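Local coordinates for glutathione-independent glyoxalase DJ-1 (Schizosaccharomyces pombe, PDB 4QYT), which catalyses the glutathione-independent conversion of methylglyoxal to D-lactate and helps protect the cell against reactive oxygen species, at the interface of chains A and B. Residues are numbered along the deposited sequence; one frame, centred on the assembly and turned at random. Chains: chain A/B, Uncharacterized protein C22E12.03c.

The four contacts form a band across the two-fold interface of two identical chains. Contact 1 lies at one end and contact 3 at the other, with C-alpha centres about 22 Å apart. Contacts 2 and 4 fall between them, about 8 Å from each other. Helix 17-29 runs through contacts 1, 2 and 4, and A:Ile18 belongs to both 2 and 4. A:Gly165 joins contacts 3 and 4, whose centres are about 9 Å apart. Contacts 2 and 4 are centred about 5 Å from active-site A:Glu19, and contact 4 about 7 Å from A:His133, so chain pairing may help support the catalytic region.

Contact 1: the interface of chains A and B. Residues chain A 20, 24, 53-56; chain B 53-55.
With CG1 anti to the backbone N (chi1 162°), B:Val53 turns CG1 to A:Met55 and CG2, beside the backbone N, to A:Trp24. A:Met55 has CG anti to its own N (chi1 176°), which carries its chain toward that valine. The site is an antiparallel strand pairing in the dimer interface of a DJ-1/PfpI family protein. Strand 54-56 of each chain takes part, and A:Met55 pairs with B:Met55 in an antiparallel beta bridge. The amide N of A:Tyr56 donates to the backbone O of B:Glu54 at 2.9 Å. This bond is nearly straight and lies close to the C=O axis of the acceptor.

The side chains pack beside the strands. B:Val53 CG2 sits over one face of the A:Trp24 indole, 3.9 Å from the centroid of the five-membered ring, in a CH-pi contact. It comes nearest to NE1 of A:Trp24, at 3.6 Å. A:Phe20 CE1 rests over the rim of the same indole and also touches this methyl, 4.0 Å from B:Val53 CG2. The other methyl, B:Val53 CG1, lies 3.7 Å from A:Met55 CG, and the two side chains cross at about a right angle. The methionine then bends at its last torsion and lays CE over the rim of the A:Phe20 ring. At the other end of the pairing, on the same face, B:Met55 SD approaches A:Val53 CG1 at 3.9 Å.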
loop_
_atom_site.group_PDB
_atom_site.type_symbol
_atom_site.label_atom_id
_atom_site.label_comp_id
_atom_site.label_asym_id
_atom_site.label_seq_id
_atom_site.Cartn_x
_atom_site.Cartn_y
_atom_site.Cartn_z
ATOM N N PHE A 20 5.560 -1.077 2.262
ATOM C CA PHE A 20 5.227 -1.149 3.684
ATOM C C PHE A 20 3.790 -1.661 3.881
ATOM O O PHE A 20 3.547 -2.582 4.646
ATOM C CB PHE A 20 5.410 0.231 4.345
ATOM C CG PHE A 20 5.087 0.244 5.830
ATOM C CD1 PHE A 20 3.752 0.253 6.270
ATOM C CD2 PHE A 20 6.095 0.150 6.780
ATOM C CE1 PHE A 20 3.441 0.216 7.625
ATOM C CE2 PHE A 20 5.797 0.100 8.117
ATOM C CZ PHE A 20 4.472 0.105 8.529
ATOM N N TRP A 24 1.993 -5.207 5.870
ATOM C CA TRP A 24 1.312 -4.721 7.085
ATOM C C TRP A 24 -0.150 -5.163 7.098
ATOM O O TRP A 24 -0.644 -5.784 8.044
ATOM C CB TRP A 24 1.384 -3.191 7.155
ATOM C CG TRP A 24 0.743 -2.628 8.375
ATOM C CD1 TRP A 24 -0.545 -2.199 8.459
ATOM C CD2 TRP A 24 1.289 -2.527 9.678
ATOM N NE1 TRP A 24 -0.834 -1.832 9.728
ATOM C CE2 TRP A 24 0.275 -1.996 10.502
ATOM C CE3 TRP A 24 2.542 -2.799 10.238
ATOM C CZ2 TRP A 24 0.477 -1.729 11.854
ATOM C CZ3 TRP A 24 2.716 -2.545 11.594
ATOM C CH2 TRP A 24 1.695 -2.008 12.357
ATOM N N VAL A 53 4.474 10.456 2.602
ATOM C CA VAL A 53 3.583 10.192 3.731
ATOM C C VAL A 53 4.369 10.339 5.035
ATOM O O VAL A 53 5.492 9.888 5.121
ATOM C CB VAL A 53 2.986 8.778 3.634
ATOM C CG1 VAL A 53 2.387 8.308 4.949
ATOM C CG2 VAL A 53 1.936 8.746 2.554
ATOM N N GLU A 54 3.748 10.978 6.029
ATOM C CA GLU A 54 4.306 11.033 7.374
ATOM C C GLU A 54 3.503 10.146 8.302
ATOM O O GLU A 54 2.300 10.343 8.494
ATOM C CB GLU A 54 4.335 12.474 7.859
ATOM C CG GLU A 54 5.202 13.337 6.965
ATOM C CD GLU A 54 5.350 14.756 7.383
ATOM O OE1 GLU A 54 5.154 15.043 8.554
ATOM O OE2 GLU A 54 5.932 15.497 6.580
ATOM N N MET A 55 4.186 9.085 8.777
ATOM C CA MET A 55 3.610 7.943 9.548
ATOM C C MET A 55 4.372 7.749 10.879
ATOM O O MET A 55 5.597 7.646 10.776
ATOM C CB MET A 55 3.724 6.630 8.729
ATOM C CG MET A 55 3.253 5.360 9.421
ATOM S SD MET A 55 3.417 3.912 8.335
ATOM C CE MET A 55 5.144 3.711 8.581
ATOM N N TYR A 56 3.694 7.420 12.007
ATOM C CA TYR A 56 4.370 6.971 13.254
ATOM C C TYR A 56 4.655 5.499 13.235
ATOM O O TYR A 56 3.786 4.664 13.051
ATOM C CB TYR A 56 3.529 7.224 14.505
ATOM C CG TYR A 56 3.476 8.667 14.886
ATOM C CD1 TYR A 56 4.542 9.281 15.535
ATOM C CD2 TYR A 56 2.355 9.424 14.597
ATOM C CE1 TYR A 56 4.482 10.624 15.836
ATOM C CE2 TYR A 56 2.259 10.737 14.990
ATOM C CZ TYR A 56 3.325 11.338 15.600
ATOM O OH TYR A 56 3.304 12.682 15.866
ATOM N N VAL B 53 -2.279 1.805 11.260
ATOM C CA VAL B 53 -1.272 2.804 10.958
ATOM C C VAL B 53 -1.787 4.171 11.398
ATOM O O VAL B 53 -2.939 4.520 11.158
ATOM C CB VAL B 53 -0.914 2.819 9.447
ATOM C CG1 VAL B 53 -0.200 4.121 9.033
ATOM C CG2 VAL B 53 -0.055 1.608 9.113
ATOM N N GLU B 54 -0.894 4.956 11.989
ATOM C CA GLU B 54 -1.178 6.352 12.336
ATOM C C GLU B 54 -0.418 7.253 11.417
ATOM O O GLU B 54 0.819 7.224 11.406
ATOM C CB GLU B 54 -0.856 6.618 13.809
ATOM C CG GLU B 54 -1.879 5.945 14.699
ATOM C CD GLU B 54 -1.826 6.279 16.173
ATOM O OE1 GLU B 54 -1.241 7.303 16.560
ATOM O OE2 GLU B 54 -2.645 5.657 16.900
ATOM N N MET B 55 -1.087 8.103 10.645
ATOM C CA MET B 55 -0.345 8.961 9.707
ATOM C C MET B 55 -1.097 10.274 9.508
ATOM O O MET B 55 -2.320 10.276 9.687
ATOM C CB MET B 55 -0.195 8.231 8.367
ATOM C CG MET B 55 -1.527 7.904 7.713
ATOM S SD MET B 55 -1.244 7.444 5.996
ATOM C CE MET B 55 -2.720 8.279 5.435
#

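Contact 2: the interface of chains A and B. Residues chain A 17-18, 21; chain B 17, 21-22.
This is a helix-to-helix contact about the two-fold axis, and it brings copies of helix 17-29 together in the deposited dimer. At its centre A:Ser21 and B:Ser21 meet tip to tip. Their hydroxyl OG atoms form a hydrogen bond of 2.8 Å. Within its own helix, A:Ser21 OG also bonds the backbone O of A:Glu17 at 2.9 Å, and B:Ser21 OG does the same with B:Glu17 O. Two hydroxyl hydrogens serve these three bonds, so they are probably shared, with one OG donating across at a time. In both serines OG is anti to the carbonyl carbon (chi1 -59° in A:Ser21), on the side of the backbone N, where it can reach the carbonyl one turn earlier and the other serine together. The hydroxyls are tilted about 28° from the carbonyl planes. These bonds probably limit their rotation.

The small serine probably lets the helices come close; A:Ser21 CB lies 4.0 Å from B:Glu17 CB. Beside the serine pair, A:Ile18 presents its CG1 branch to the backbone of B:Ser21, 3.3 Å from the carbonyl O. The same CG1 is 3.9 Å from B:Ala22 CA. An alanine in place of A:Ser21 would probably leave B:Ser21 OG without its partner across the axis and A:Glu17 O without this donor. The pairing probably helps hold the helix starts in register and position the segment carrying active-site A:Glu19.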
loop_
_atom_site.group_PDB
_atom_site.type_symbol
_atom_site.label_atom_id
_atom_site.label_comp_id
_atom_site.label_asym_id
_atom_site.label_seq_id
_atom_site.Cartn_x
_atom_site.Cartn_y
_atom_site.Cartn_z
ATOM N N GLU A 17 5.862 3.491 0.587
ATOM C CA GLU A 17 4.540 3.329 1.204
ATOM C C GLU A 17 3.838 2.047 0.764
ATOM O O GLU A 17 3.169 1.380 1.581
ATOM C CB GLU A 17 3.643 4.509 0.866
ATOM C CG GLU A 17 4.053 5.866 1.430
ATOM C CD GLU A 17 5.041 6.684 0.619
ATOM O OE1 GLU A 17 5.780 6.108 -0.240
ATOM O OE2 GLU A 17 5.101 7.898 0.858
ATOM N N ILE A 18 3.919 1.716 -0.518
ATOM C CA ILE A 18 3.213 0.555 -1.044
ATOM C C ILE A 18 3.807 -0.730 -0.468
ATOM O O ILE A 18 3.066 -1.648 -0.044
ATOM C CB ILE A 18 3.213 0.569 -2.584
ATOM C CG1 ILE A 18 2.392 1.751 -3.084
ATOM C CG2 ILE A 18 2.710 -0.751 -3.125
ATOM C CD1 ILE A 18 2.627 2.089 -4.562
ATOM N N SER A 21 2.824 -1.036 3.192
ATOM C CA SER A 21 1.414 -1.293 3.515
ATOM C C SER A 21 0.935 -2.700 3.185
ATOM O O SER A 21 0.020 -3.198 3.830
ATOM C CB SER A 21 0.530 -0.250 2.819
ATOM O OG SER A 21 0.860 1.074 3.225
ATOM N N GLU B 17 -4.987 0.949 4.484
ATOM C CA GLU B 17 -3.631 1.393 4.165
ATOM C C GLU B 17 -3.226 1.036 2.738
ATOM O O GLU B 17 -2.544 1.813 2.063
ATOM C CB GLU B 17 -2.633 0.739 5.127
ATOM C CG GLU B 17 -2.709 1.142 6.593
ATOM C CD GLU B 17 -3.717 0.427 7.478
ATOM O OE1 GLU B 17 -4.660 -0.212 6.959
ATOM O OE2 GLU B 17 -3.524 0.499 8.707
ATOM N N SER B 21 -2.299 3.690 -0.179
ATOM C CA SER B 21 -0.921 3.811 -0.647
ATOM C C SER B 21 -0.746 3.606 -2.147
ATOM O O SER B 21 0.176 4.187 -2.738
ATOM C CB SER B 21 -0.019 2.867 0.144
ATOM O OG SER B 21 -0.045 3.169 1.531
ATOM N N ALA B 22 -1.538 2.737 -2.771
ATOM C CA ALA B 22 -1.324 2.444 -4.189
ATOM C C ALA B 22 -1.540 3.693 -5.066
ATOM O O ALA B 22 -0.632 4.122 -5.767
ATOM C CB ALA B 22 -2.174 1.268 -4.606
#

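Contact 3: the interface of chains A and B. Residues chain A 151, 165-166, 169; chain B 192, 194.
The C-terminal tail of chain B ends here against the 3-10 helix 164-166, the start of helix 167-178 and a loop of chain A. The terminal residue, B:Pro194, carries most of the contact. A:Pro151 and A:Leu169 both touch CB of its ring. A:Pro151 touches with CG, 3.7 Å from B:Pro194 CB. A:Leu169 reaches the same CB with its CD1 methyl, at 3.8 Å, and CD1 also touches B:Pro194 CG. The leucine has CG anti to its carbonyl carbon (chi1 -71°), and its CD1 branch is the one turned to the proline. Both side chains cross the ring at a slant.

The other end of the ring faces backbone. B:Pro194 CD lies 3.3 Å from the carbonyl O of A:Gly165, and B:Pro194 CG lies 3.8 Å from the same oxygen. These are van der Waals contacts. Among the groups meeting at this patch, none pairs polar atom to polar atom across the chains, so packing probably dominates here. Two residues before the end, B:Ser192 uses its backbone rather than its hydroxyl. Its carbonyl O abuts the methyl CG2 of A:Thr166 at 3.2 Å.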
loop_
_atom_site.group_PDB
_atom_site.type_symbol
_atom_site.label_atom_id
_atom_site.label_comp_id
_atom_site.label_asym_id
_atom_site.label_seq_id
_atom_site.Cartn_x
_atom_site.Cartn_y
_atom_site.Cartn_z
ATOM N N PRO A 151 7.875 -12.475 -9.902
ATOM C CA PRO A 151 7.483 -11.517 -8.874
ATOM C C PRO A 151 8.087 -11.776 -7.488
ATOM O O PRO A 151 8.385 -10.812 -6.743
ATOM C CB PRO A 151 5.960 -11.648 -8.855
ATOM C CG PRO A 151 5.626 -11.901 -10.310
ATOM C CD PRO A 151 6.755 -12.769 -10.814
ATOM N N GLY A 165 4.487 -3.230 -7.436
ATOM C CA GLY A 165 3.480 -4.100 -8.042
ATOM C C GLY A 165 3.441 -5.509 -7.510
ATOM O O GLY A 165 2.441 -6.180 -7.687
ATOM N N THR A 166 4.524 -5.955 -6.873
ATOM C CA THR A 166 4.585 -7.319 -6.341
ATOM C C THR A 166 4.477 -7.340 -4.817
ATOM O O THR A 166 4.602 -8.426 -4.235
ATOM C CB THR A 166 5.859 -8.038 -6.774
ATOM O OG1 THR A 166 6.996 -7.415 -6.183
ATOM C CG2 THR A 166 5.997 -8.039 -8.250
ATOM N N LEU A 169 1.829 -9.896 -3.564
ATOM C CA LEU A 169 2.352 -11.261 -3.721
ATOM C C LEU A 169 3.442 -11.585 -2.717
ATOM O O LEU A 169 3.514 -12.712 -2.181
ATOM C CB LEU A 169 2.874 -11.466 -5.134
ATOM C CG LEU A 169 1.803 -11.529 -6.222
ATOM C CD1 LEU A 169 2.466 -11.378 -7.563
ATOM C CD2 LEU A 169 0.991 -12.816 -6.145
ATOM N N SER B 192 7.090 -2.772 -11.601
ATOM C CA SER B 192 7.285 -4.212 -11.672
ATOM C C SER B 192 5.961 -4.936 -11.456
ATOM O O SER B 192 5.878 -5.894 -10.676
ATOM C CB SER B 192 8.345 -4.701 -10.674
ATOM O OG SER B 192 9.622 -4.264 -11.079
ATOM N N PRO B 194 3.159 -7.621 -11.927
ATOM C CA PRO B 194 3.336 -9.048 -12.176
ATOM C C PRO B 194 2.642 -9.494 -13.433
ATOM O O PRO B 194 1.679 -8.873 -13.859
ATOM C CB PRO B 194 2.752 -9.704 -10.918
ATOM C CG PRO B 194 1.780 -8.726 -10.372
ATOM C CD PRO B 194 2.311 -7.386 -10.744
ATOM O OXT PRO B 194 2.938 -10.572 -13.924
#

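Contact 4: the interface of chains A and B. Residues chain A 16, 18, 163-165; chain B 25, 29, 168, 190-191.
B:Arg29 and A:Asp16 form a salt bridge across the dimer interface, next to the packing of B:Met168 and A:Pro164. These last two and the arginine bury the most surface here. B:Arg29 NH2 donates to A:Asp16 OD1 at 2.8 Å in a nearly straight bond. The carboxylate lies at the guanidinium edge, but its own plane is turned 84° from the guanidinium, and NH2 meets OD1 from above the carboxylate plane. The arginine chain runs extended from CG to NE and turns at its end (chi4 77°). NH1 donates to the backbone O of B:Gly25 at 3.0 Å, from above that carbonyl plane. A water also joins NH1 to A:Asp16 OD1. These contacts probably fix the guanidinium's rotation. A leucine in place of B:Arg29 would probably leave the A:Asp16 carboxylate without its charged mate across the interface and the B:Gly25 carbonyl without this donor.

A:Pro164 crosses the guanidinium at a slant, with CG 3.4 Å from B:Arg29 NH2. Its CB packs against the methyl CE of B:Met168 at 4.0 Å. The methionine bends at chi2 and chi3, and its sulphur meets A:Ile18 tip to tip, SD 3.8 Å from CD1. Beyond the proline, the chain B backbone binds the 3-10 helix 164-166: A:Gly165 N donates to B:Leu191 O at 2.8 Å, tilted 20° from the carbonyl plane.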
loop_
_atom_site.group_PDB
_atom_site.type_symbol
_atom_site.label_atom_id
_atom_site.label_comp_id
_atom_site.label_asym_id
_atom_site.label_seq_id
_atom_site.Cartn_x
_atom_site.Cartn_y
_atom_site.Cartn_z
ATOM N N ASP A 16 9.313 2.906 1.044
ATOM C CA ASP A 16 8.173 2.967 0.145
ATOM C C ASP A 16 6.842 2.638 0.831
ATOM O O ASP A 16 6.714 1.608 1.490
ATOM C CB ASP A 16 8.397 1.997 -1.018
ATOM C CG ASP A 16 7.300 2.091 -2.014
ATOM O OD1 ASP A 16 7.285 3.111 -2.735
ATOM O OD2 ASP A 16 6.466 1.166 -2.077
ATOM N N ILE A 18 3.919 1.716 -0.518
ATOM C CA ILE A 18 3.213 0.555 -1.044
ATOM C C ILE A 18 3.807 -0.730 -0.468
ATOM O O ILE A 18 3.066 -1.648 -0.044
ATOM C CB ILE A 18 3.213 0.569 -2.584
ATOM C CG1 ILE A 18 2.392 1.751 -3.084
ATOM C CG2 ILE A 18 2.710 -0.751 -3.125
ATOM C CD1 ILE A 18 2.627 2.089 -4.562
ATOM N N GLY A 163 9.005 -5.245 -6.555
ATOM C CA GLY A 163 8.622 -3.845 -6.575
ATOM C C GLY A 163 7.258 -3.579 -6.029
ATOM O O GLY A 163 6.600 -4.468 -5.509
ATOM N N PRO A 164 6.799 -2.332 -6.159
ATOM C CA PRO A 164 5.488 -2.023 -5.599
ATOM C C PRO A 164 4.409 -2.897 -6.153
ATOM O O PRO A 164 3.524 -3.309 -5.427
ATOM C CB PRO A 164 5.288 -0.542 -5.952
ATOM C CG PRO A 164 6.579 -0.053 -6.388
ATOM C CD PRO A 164 7.496 -1.156 -6.701
ATOM N N GLY A 165 4.487 -3.230 -7.436
ATOM C CA GLY A 165 3.480 -4.100 -8.042
ATOM C C GLY A 165 3.441 -5.509 -7.510
ATOM O O GLY A 165 2.441 -6.180 -7.687
ATOM N N GLY B 25 1.192 6.386 -4.222
ATOM C CA GLY B 25 2.506 6.152 -4.785
ATOM C C GLY B 25 2.551 6.238 -6.298
ATOM O O GLY B 25 3.579 6.606 -6.860
ATOM N N ARG B 29 4.812 8.983 -8.283
ATOM C CA ARG B 29 5.780 8.596 -9.327
ATOM C C ARG B 29 5.523 9.304 -10.662
ATOM O O ARG B 29 6.454 9.635 -11.377
ATOM C CB ARG B 29 5.703 7.090 -9.536
ATOM C CG ARG B 29 6.397 6.269 -8.460
ATOM C CD ARG B 29 6.018 4.810 -8.542
ATOM N NE ARG B 29 6.756 3.989 -7.582
ATOM C CZ ARG B 29 6.504 3.913 -6.276
ATOM N NH1 ARG B 29 5.542 4.614 -5.717
ATOM N NH2 ARG B 29 7.279 3.140 -5.549
ATOM N N MET B 168 -3.395 -1.470 -6.991
ATOM C CA MET B 168 -2.452 -1.021 -7.990
ATOM C C MET B 168 -3.106 -0.861 -9.356
ATOM O O MET B 168 -2.909 0.136 -10.042
ATOM C CB MET B 168 -1.251 -1.936 -8.053
ATOM C CG MET B 168 -0.390 -1.896 -6.792
ATOM S SD MET B 168 0.446 -0.342 -6.483
ATOM C CE MET B 168 1.687 -0.404 -7.759
ATOM N N SER B 190 7.991 1.050 -14.070
ATOM C CA SER B 190 8.715 1.208 -12.804
ATOM C C SER B 190 8.126 0.407 -11.642
ATOM O O SER B 190 8.794 0.245 -10.625
ATOM C CB SER B 190 8.791 2.667 -12.350
ATOM O OG SER B 190 7.551 3.154 -11.799
ATOM N N LEU B 191 6.887 -0.037 -11.771
ATOM C CA LEU B 191 6.188 -0.704 -10.680
ATOM C C LEU B 191 6.526 -2.180 -10.554
ATOM O O LEU B 191 6.270 -2.778 -9.517
ATOM C CB LEU B 191 4.698 -0.529 -10.859
ATOM C CG LEU B 191 4.221 0.910 -10.876
ATOM C CD1 LEU B 191 2.754 0.966 -11.182
ATOM C CD2 LEU B 191 4.547 1.662 -9.615
HETATM O O HOH W 1 4.954 4.524 -2.726
#